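Local coordinates for transcription factor SKN7 (Chaetomium thermophilum, PDB 5D5W), which binds heat-shock element DNA through an HSF-type winged helix-turn-helix domain and probably regulates transcription in response to osmotic and oxidative stress, at a contact of chain A with DNA. Residues are numbered along the deposited sequence; one frame, centred on the assembly and turned at random.

Contact 1: a contact of chain A with DNA. Residues 57-58, 61-62. With nucleotides of chain B.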
loop_
_atom_site.group_PDB
_atom_site.type_symbol
_atom_site.label_atom_id
_atom_site.label_comp_id
_atom_site.label_asym_id
_atom_site.label_seq_id
_atom_site.Cartn_x
_atom_site.Cartn_y
_atom_site.Cartn_z
ATOM N N ARG A 57 7.744 0.148 -5.669
ATOM C CA ARG A 57 8.724 1.104 -6.186
ATOM C C ARG A 57 9.915 0.406 -6.810
ATOM O O ARG A 57 10.345 0.777 -7.887
ATOM C CB ARG A 57 9.228 2.028 -5.084
ATOM C CG ARG A 57 10.205 3.099 -5.568
ATOM C CD ARG A 57 9.490 4.289 -6.187
ATOM N NE ARG A 57 10.398 5.183 -6.912
ATOM C CZ ARG A 57 10.868 4.958 -8.141
ATOM N NH1 ARG A 57 10.538 3.861 -8.811
ATOM N NH2 ARG A 57 11.684 5.839 -8.713
ATOM N N GLN A 58 10.453 -0.595 -6.123
ATOM C CA GLN A 58 11.578 -1.366 -6.653
ATOM C C GLN A 58 11.235 -2.047 -7.971
ATOM O O GLN A 58 12.073 -2.169 -8.854
ATOM C CB GLN A 58 12.019 -2.439 -5.645
ATOM C CG GLN A 58 12.937 -1.945 -4.532
ATOM C CD GLN A 58 14.352 -1.678 -5.022
ATOM O OE1 GLN A 58 14.611 -0.682 -5.707
ATOM N NE2 GLN A 58 15.274 -2.565 -4.676
ATOM N N LYS A 61 11.360 0.542 -10.521
ATOM C CA LYS A 61 12.741 1.010 -10.625
ATOM C C LYS A 61 13.549 0.118 -11.552
ATOM O O LYS A 61 14.386 0.605 -12.288
ATOM C CB LYS A 61 13.401 1.045 -9.239
ATOM C CG LYS A 61 14.400 2.175 -9.041
ATOM C CD LYS A 61 14.887 2.232 -7.595
ATOM C CE LYS A 61 15.653 3.518 -7.284
ATOM N NZ LYS A 61 16.569 3.388 -6.104
ATOM N N TYR A 62 13.304 -1.188 -11.494
ATOM C CA TYR A 62 13.975 -2.166 -12.354
ATOM C C TYR A 62 13.152 -2.559 -13.597
ATOM O O TYR A 62 13.384 -3.607 -14.209
ATOM C CB TYR A 62 14.292 -3.427 -11.552
ATOM C CG TYR A 62 15.477 -3.312 -10.631
ATOM C CD1 TYR A 62 16.679 -3.928 -10.937
ATOM C CD2 TYR A 62 15.391 -2.602 -9.452
ATOM C CE1 TYR A 62 17.763 -3.836 -10.086
ATOM C CE2 TYR A 62 16.468 -2.508 -8.597
ATOM C CZ TYR A 62 17.644 -3.129 -8.922
ATOM O OH TYR A 62 18.710 -3.027 -8.066
ATOM P P DG B 2 19.098 -2.417 -4.888
ATOM O OP1 DG B 2 19.100 -3.904 -4.828
ATOM O OP2 DG B 2 18.412 -1.704 -5.999
ATOM O "O5'" DG B 2 18.486 -1.891 -3.517
ATOM C "C5'" DG B 2 18.962 -2.413 -2.265
ATOM C "C4'" DG B 2 18.170 -1.853 -1.106
ATOM O "O4'" DG B 2 18.474 -0.452 -0.908
ATOM C "C3'" DG B 2 16.650 -1.929 -1.243
ATOM O "O3'" DG B 2 16.151 -2.219 0.067
ATOM C "C2'" DG B 2 16.282 -0.544 -1.744
ATOM C "C1'" DG B 2 17.289 0.331 -1.013
ATOM N N9 DG B 2 17.652 1.593 -1.653
ATOM C C8 DG B 2 18.023 1.780 -2.962
ATOM N N7 DG B 2 18.346 3.016 -3.231
ATOM C C5 DG B 2 18.205 3.680 -2.020
ATOM C C6 DG B 2 18.417 5.043 -1.689
ATOM O O6 DG B 2 18.793 5.967 -2.424
ATOM N N1 DG B 2 18.140 5.294 -0.349
ATOM C C2 DG B 2 17.717 4.353 0.560
ATOM N N2 DG B 2 17.507 4.790 1.812
ATOM N N3 DG B 2 17.532 3.076 0.267
ATOM C C4 DG B 2 17.790 2.812 -1.032
ATOM P P DT B 3 14.619 -2.526 0.312
ATOM O OP1 DT B 3 14.546 -3.630 1.306
ATOM O OP2 DT B 3 13.941 -2.666 -1.007
ATOM O "O5'" DT B 3 14.105 -1.191 1.003
ATOM C "C5'" DT B 3 14.656 -0.795 2.266
ATOM C "C4'" DT B 3 14.156 0.580 2.638
ATOM O "O4'" DT B 3 14.691 1.552 1.715
ATOM C "C3'" DT B 3 12.636 0.740 2.596
ATOM O "O3'" DT B 3 12.199 1.211 3.869
ATOM C "C2'" DT B 3 12.401 1.759 1.494
ATOM C "C1'" DT B 3 13.707 2.526 1.461
ATOM N N1 DT B 3 14.034 3.162 0.168
ATOM C C2 DT B 3 14.372 4.497 0.139
ATOM O O2 DT B 3 14.398 5.201 1.136
ATOM N N3 DT B 3 14.676 4.983 -1.107
ATOM C C4 DT B 3 14.664 4.284 -2.300
ATOM O O4 DT B 3 14.947 4.857 -3.348
ATOM C C5 DT B 3 14.308 2.888 -2.193
ATOM C C7 DT B 3 14.283 2.047 -3.430
ATOM C C6 DT B 3 14.017 2.404 -0.981
ATOM P P DT B 4 10.656 1.417 4.159
ATOM O OP1 DT B 4 10.429 1.119 5.593
ATOM O OP2 DT B 4 9.880 0.705 3.108
ATOM O "O5'" DT B 4 10.455 2.985 3.954
ATOM C "C5'" DT B 4 11.265 3.932 4.676
ATOM C "C4'" DT B 4 10.933 5.338 4.235
ATOM O "O4'" DT B 4 11.493 5.608 2.926
ATOM C "C3'" DT B 4 9.436 5.624 4.124
ATOM O "O3'" DT B 4 9.148 6.813 4.860
ATOM C "C2'" DT B 4 9.197 5.800 2.634
ATOM C "C1'" DT B 4 10.541 6.314 2.156
ATOM N N1 DT B 4 10.857 6.096 0.729
ATOM C C2 DT B 4 11.456 7.121 0.032
ATOM O O2 DT B 4 11.722 8.203 0.531
ATOM N N3 DT B 4 11.720 6.838 -1.283
ATOM C C4 DT B 4 11.469 5.655 -1.950
ATOM O O4 DT B 4 11.784 5.539 -3.130
ATOM C C5 DT B 4 10.848 4.623 -1.158
ATOM C C7 DT B 4 10.517 3.317 -1.805
ATOM C C6 DT B 4 10.580 4.889 0.124
#
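Tyr62 meets the DNA backbone at DG2 of chain B, where its phenol OH donates a hydrogen bond of 2.5 Å to OP2, a non-bridging phosphate oxygen. That oxygen lies in the ring plane, beside the edge on the CE2 side of the hydroxyl. Gln58 OE1 also lies in this plane at the ring edge, near the CE2 side.

The remaining polar approaches are longer and are proximity rather than hydrogen bonds. Gln58 NE2 stands 3.5 Å from both O5' and OP2 of DG2, the latter being the oxygen that Tyr62 OH bonds, while Lys61 reaches the bases. Its chain is extended beyond CG and carries the amine across the major-groove edge, with NZ 3.4 Å from the Hoogsteen nitrogen N7 of DG2 and 3.5 Å from O4 of DT3. The amine lies near acceptors of two successive bases, where a positive charge, if carried, would probably be favourable.

Apolar packing falls on thymine methyls and a deoxyribose. Gln58 bends at chi2 (-74°), which turns its amide alongside the DNA; CD lies 4.1 Å from methyl C7 of DT3 and 4.0 Å from deoxyribose C2' of DG2. The polar OE1 stands beside the same methyl, 3.6 Å from C7 of DT3. In Arg57 the aliphatic stem does the touching: CB is 3.8 Å from C7 of DT4. Its CG sits anti to the backbone N (chi1 -177°), bringing the stem beside that methyl, and the bend at the next bond sends the guanidinium past the thymine. Replacing Gln58 by an alanine would probably leave the DT3 methyl and the DG2 sugar without their amide cover and deprive the Tyr62 ring edge of its neighbour.

Arg57, Gln58 and Lys61 belong to helix 52-61, the recognition helix of the helix-turn-helix, and Tyr62 follows directly. The site places the helix in the major groove; packing at the thymine methyls and the Tyr62 phosphate bond are likely to fix how it sits there.

Contact 2: a contact of chain A with DNA. Residues 60, 65-66, 68. With nucleotides of chain C.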
loop_
_atom_site.group_PDB
_atom_site.type_symbol
_atom_site.label_atom_id
_atom_site.label_comp_id
_atom_site.label_asym_id
_atom_site.label_seq_id
_atom_site.Cartn_x
_atom_site.Cartn_y
_atom_site.Cartn_z
ATOM N N ASN A 60 9.029 -0.981 -10.249
ATOM C CA ASN A 60 9.087 0.081 -11.276
ATOM C C ASN A 60 10.505 0.615 -11.530
ATOM O O ASN A 60 10.812 1.086 -12.619
ATOM C CB ASN A 60 8.186 1.267 -10.905
ATOM C CG ASN A 60 6.715 0.970 -11.077
ATOM O OD1 ASN A 60 5.886 1.479 -10.331
ATOM N ND2 ASN A 60 6.379 0.157 -12.073
ATOM N N HIS A 65 6.335 -3.639 -14.905
ATOM C CA HIS A 65 5.104 -2.907 -15.085
ATOM C C HIS A 65 4.001 -3.735 -14.491
ATOM O O HIS A 65 4.110 -4.953 -14.415
ATOM C CB HIS A 65 4.864 -2.653 -16.570
ATOM C CG HIS A 65 5.851 -1.699 -17.165
ATOM N ND1 HIS A 65 5.569 -0.365 -17.378
ATOM C CD2 HIS A 65 7.138 -1.875 -17.548
ATOM C CE1 HIS A 65 6.630 0.233 -17.891
ATOM N NE2 HIS A 65 7.598 -0.661 -18.003
ATOM N N LYS A 66 2.950 -3.067 -14.041
ATOM C CA LYS A 66 1.764 -3.753 -13.554
ATOM C C LYS A 66 0.858 -4.103 -14.727
ATOM O O LYS A 66 0.790 -3.361 -15.706
ATOM C CB LYS A 66 1.014 -2.877 -12.553
ATOM C CG LYS A 66 -0.009 -3.641 -11.746
ATOM C CD LYS A 66 -0.630 -2.773 -10.677
ATOM C CE LYS A 66 -1.842 -3.450 -10.061
ATOM N NZ LYS A 66 -2.524 -2.548 -9.087
ATOM N N ARG A 68 -2.898 -4.695 -16.283
ATOM C CA ARG A 68 -4.242 -4.130 -16.058
ATOM C C ARG A 68 -5.376 -5.087 -16.468
ATOM O O ARG A 68 -5.211 -5.943 -17.340
ATOM C CB ARG A 68 -4.391 -2.781 -16.787
ATOM C CG ARG A 68 -3.234 -1.813 -16.552
ATOM C CD ARG A 68 -3.688 -0.360 -16.546
ATOM N NE ARG A 68 -2.580 0.580 -16.750
ATOM C CZ ARG A 68 -2.677 1.912 -16.668
ATOM N NH1 ARG A 68 -3.837 2.499 -16.372
ATOM N NH2 ARG A 68 -1.600 2.667 -16.880
ATOM P P DC C 5 -3.037 0.377 -11.305
ATOM O OP1 DC C 5 -3.502 -0.799 -12.095
ATOM O OP2 DC C 5 -2.860 0.281 -9.820
ATOM O "O5'" DC C 5 -1.658 0.890 -11.910
ATOM C "C5'" DC C 5 -1.527 1.150 -13.312
ATOM C "C4'" DC C 5 -0.332 2.044 -13.551
ATOM O "O4'" DC C 5 -0.512 3.288 -12.844
ATOM C "C3'" DC C 5 1.017 1.481 -13.090
ATOM O "O3'" DC C 5 1.824 1.286 -14.253
ATOM C "C2'" DC C 5 1.564 2.535 -12.139
ATOM C "C1'" DC C 5 0.754 3.769 -12.479
ATOM N N1 DC C 5 0.569 4.731 -11.385
ATOM C C2 DC C 5 0.938 6.058 -11.602
ATOM O O2 DC C 5 1.433 6.370 -12.696
ATOM N N3 DC C 5 0.775 6.963 -10.608
ATOM C C4 DC C 5 0.253 6.582 -9.438
ATOM N N4 DC C 5 0.096 7.510 -8.489
ATOM C C5 DC C 5 -0.144 5.235 -9.195
ATOM C C6 DC C 5 0.025 4.352 -10.189
ATOM P P DT C 6 3.317 0.737 -14.150
ATOM O OP1 DT C 6 3.679 0.199 -15.486
ATOM O OP2 DT C 6 3.446 -0.122 -12.947
ATOM O "O5'" DT C 6 4.158 2.066 -13.920
ATOM C "C5'" DT C 6 4.099 3.110 -14.896
ATOM C "C4'" DT C 6 4.937 4.277 -14.439
ATOM O "O4'" DT C 6 4.301 4.869 -13.292
ATOM C "C3'" DT C 6 6.363 3.926 -14.004
ATOM O "O3'" DT C 6 7.294 4.574 -14.878
ATOM C "C2'" DT C 6 6.451 4.424 -12.568
ATOM C "C1'" DT C 6 5.309 5.411 -12.479
ATOM N N1 DT C 6 4.746 5.592 -11.138
ATOM C C2 DT C 6 4.736 6.855 -10.595
ATOM O O2 DT C 6 5.183 7.832 -11.170
ATOM N N3 DT C 6 4.186 6.933 -9.343
ATOM C C4 DT C 6 3.656 5.898 -8.598
ATOM O O4 DT C 6 3.194 6.123 -7.485
ATOM C C5 DT C 6 3.692 4.602 -9.231
ATOM C C7 DT C 6 3.133 3.421 -8.502
ATOM C C6 DT C 6 4.223 4.515 -10.455
HETATM O O HOH W 1 3.164 0.196 -10.258
HETATM O O HOH W 2 0.771 -0.558 -16.726
#
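The phosphate of DT6 of chain C is gripped through both of its non-bridging oxygens. OP2 accepts from Asn60 ND2 at 3.1 Å, in a nearly straight bond (165° at the hydrogen) lying close to the amide plane, and from the backbone N of Lys66 at 3.2 Å. OP1 takes a hydrogen bond of 2.7 Å from His65 ND1; this one is bent, 130° at the hydrogen, and the oxygen is tilted from the imidazole plane. One phosphate is thus held by a helix residue and by two consecutive residues of strand 65-66.

One nucleotide away, Lys66 NZ makes a salt bridge and hydrogen bond of 2.9 Å to OP2 of DC5. With CG anti to the backbone N (chi1 -165°) and the chain extended beyond it, the side chain spans from the DT6 phosphate, beside its main-chain N, to the preceding one. Arg68 adds a different contact: its guanidinium lays one face over C5' of DC5, with CZ 3.6 Å from that sugar carbon.

Further out, two waters consolidate the grip. Water 1 joins Asn60 OD1 (3.0 Å) to DT6 OP2, giving both ends of the amide a path to the same oxygen, which is likely to help fix its rotation. Water 2 links the Lys66 carbonyl O to DT6 OP1 and to O3' of DC5. Packing of Asn60 CG against C2' of DT6, at 3.8 Å, probably steadies the amide as well.

Since the bonds go to phosphates and the remaining contacts described here mainly to sugars, this patch probably contributes affinity and register rather than base selection, docking the end of the recognition helix and the following strand on the DNA backbone.

Contact 1 and contact 2 lie about 10 Å apart, measured between the centres of their C-alpha atoms, and both draw on helix 52-61. Asn60 and Lys61 are neighbours in sequence yet serve different DNA strands: contact 1 meets chain B, contact 2 chain C. Contact 2 extends into strand 65-66 and on to Arg68, whereas contact 1 stays on the helix and the residue just after it. Backbone bonds on both strands, with base-edge contacts on chain B, would probably fix how the recognition helix sits in the groove, a geometry repeated in the second protein copy of the assembly.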